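Local structure of DUF357 domain-containing protein (Archaeoglobus fulgidus DSM 4304, 2OO2) at residues 61-64 with 65-69. The protein is of unknown function but forms a compact, largely helical subunit of the DUF357 family that pairs with a second copy of itself. Sequence-based numbering, arbitrary orientation.
Sequences AWAW and LEIGL
Glu66 runs alongside the indole of Trp62, one helical turn earlier, and its OE2 meets the benzo rim in the plane of the rings, 3.9 Å from CZ3 of Trp62, with carboxylate and ring planes turned 54° apart. With CG anti to its carbonyl carbon (chi1 -71°), Glu66 brings CG to 4.2 Å from CE3 of Trp62; the bend at chi2 then sets the direction of the carboxylate. Were Glu66 an alanine, the benzo edge would probably lose its carboxylate neighbour and the indole be less restrained on that side.

Two apolar contacts accompany it: CD1 of Leu65 approaches CZ3 of Trp62 obliquely at 4.3 Å, and CD1 of Ile67 reaches CB of Ala63 at 4.1 Å.

Four successive i to i+4 backbone hydrogen bonds define the alpha-helix, from Leu65 N to Ala61 O through Gly68 N to Trp64 O. The Glu66 N to Trp62 O bond is short (2.7 Å) and nearly straight; that of Gly68 is more bent (141°).

Helix 51-70 packs in a helical bundle against helix 3-21, where Trp62 NE1 is hydrogen-bonded to Trp14 O, and helix 29-47, where Trp64 meets Phe31 and Tyr38. At the dimer interface Ala63 packs on Ala63 of the second subunit, and Trp64 and Ile67 on its Ile67 and Trp64; Leu69 touches strand 74-76.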
loop_
_atom_site.group_PDB
_atom_site.type_symbol
_atom_site.label_atom_id
_atom_site.label_comp_id
_atom_site.label_asym_id
_atom_site.label_seq_id
_atom_site.Cartn_x
_atom_site.Cartn_y
_atom_site.Cartn_z
ATOM N N ALA A 61 -3.108 -2.342 4.417
ATOM C CA ALA A 61 -3.560 -2.074 5.836
ATOM C C ALA A 61 -2.904 -0.805 6.439
ATOM O O ALA A 61 -3.632 0.138 6.969
ATOM C CB ALA A 61 -3.376 -3.301 6.751
ATOM N N TRP A 62 -1.582 -0.702 6.283
ATOM C CA TRP A 62 -0.868 0.489 6.731
ATOM C C TRP A 62 -1.277 1.809 6.044
ATOM O O TRP A 62 -1.338 2.871 6.723
ATOM C CB TRP A 62 0.639 0.250 6.625
ATOM C CG TRP A 62 1.162 -0.407 7.847
ATOM C CD1 TRP A 62 1.638 -1.735 7.963
ATOM C CD2 TRP A 62 1.339 0.186 9.145
ATOM N NE1 TRP A 62 2.042 -1.947 9.233
ATOM C CE2 TRP A 62 1.910 -0.800 9.983
ATOM C CE3 TRP A 62 1.071 1.473 9.686
ATOM C CZ2 TRP A 62 2.195 -0.564 11.339
ATOM C CZ3 TRP A 62 1.372 1.699 11.005
ATOM C CH2 TRP A 62 1.902 0.692 11.828
ATOM N N ALA A 63 -1.591 1.758 4.736
ATOM C CA ALA A 63 -1.941 2.969 4.007
ATOM C C ALA A 63 -3.298 3.477 4.527
ATOM O O ALA A 63 -3.444 4.682 4.675
ATOM C CB ALA A 63 -2.034 2.765 2.502
ATOM N N TRP A 64 -4.273 2.600 4.741
ATOM C CA TRP A 64 -5.634 3.028 5.241
ATOM C C TRP A 64 -5.447 3.658 6.614
ATOM O O TRP A 64 -6.132 4.687 6.945
ATOM C CB TRP A 64 -6.629 1.865 5.349
ATOM C CG TRP A 64 -7.278 1.553 4.008
ATOM C CD1 TRP A 64 -6.869 0.604 3.108
ATOM C CD2 TRP A 64 -8.362 2.254 3.405
ATOM N NE1 TRP A 64 -7.668 0.660 1.970
ATOM C CE2 TRP A 64 -8.589 1.672 2.134
ATOM C CE3 TRP A 64 -9.181 3.326 3.825
ATOM C CZ2 TRP A 64 -9.601 2.129 1.269
ATOM C CZ3 TRP A 64 -10.210 3.757 2.967
ATOM C CH2 TRP A 64 -10.398 3.178 1.716
ATOM N N LEU A 65 -4.583 3.031 7.421
ATOM C CA LEU A 65 -4.219 3.524 8.752
ATOM C C LEU A 65 -3.490 4.871 8.710
ATOM O O LEU A 65 -4.023 5.883 9.289
ATOM C CB LEU A 65 -3.439 2.454 9.562
ATOM C CG LEU A 65 -3.295 2.726 11.058
ATOM C CD1 LEU A 65 -2.847 1.432 11.735
ATOM C CD2 LEU A 65 -2.330 3.847 11.357
ATOM N N GLU A 66 -2.361 4.972 7.997
ATOM C CA GLU A 66 -1.589 6.228 7.880
ATOM C C GLU A 66 -2.368 7.384 7.234
ATOM O O GLU A 66 -2.352 8.460 7.759
ATOM C CB GLU A 66 -0.268 6.071 7.165
ATOM C CG GLU A 66 0.723 5.306 8.045
ATOM C CD GLU A 66 1.040 6.006 9.392
ATOM O OE1 GLU A 66 1.740 7.029 9.438
ATOM O OE2 GLU A 66 0.640 5.481 10.415
ATOM N N ILE A 67 -3.064 7.109 6.144
ATOM C CA ILE A 67 -3.827 8.124 5.415
ATOM C C ILE A 67 -5.085 8.540 6.203
ATOM O O ILE A 67 -5.464 9.727 6.170
ATOM C CB ILE A 67 -4.128 7.727 3.929
ATOM C CG1 ILE A 67 -2.813 7.483 3.159
ATOM C CG2 ILE A 67 -4.959 8.815 3.250
ATOM C CD1 ILE A 67 -2.962 6.688 1.811
ATOM N N GLY A 68 -5.708 7.584 6.887
ATOM C CA GLY A 68 -6.782 7.842 7.838
ATOM C C GLY A 68 -6.341 8.841 8.907
ATOM O O GLY A 68 -7.079 9.804 9.200
ATOM N N LEU A 69 -5.163 8.592 9.511
ATOM C CA LEU A 69 -4.553 9.538 10.481
ATOM C C LEU A 69 -4.285 10.924 9.857
ATOM O O LEU A 69 -4.652 11.968 10.458
ATOM C CB LEU A 69 -3.264 8.976 11.098
ATOM C CG LEU A 69 -3.423 7.907 12.183
ATOM C CD1 LEU A 69 -2.087 7.350 12.595
ATOM C CD2 LEU A 69 -4.184 8.445 13.430
#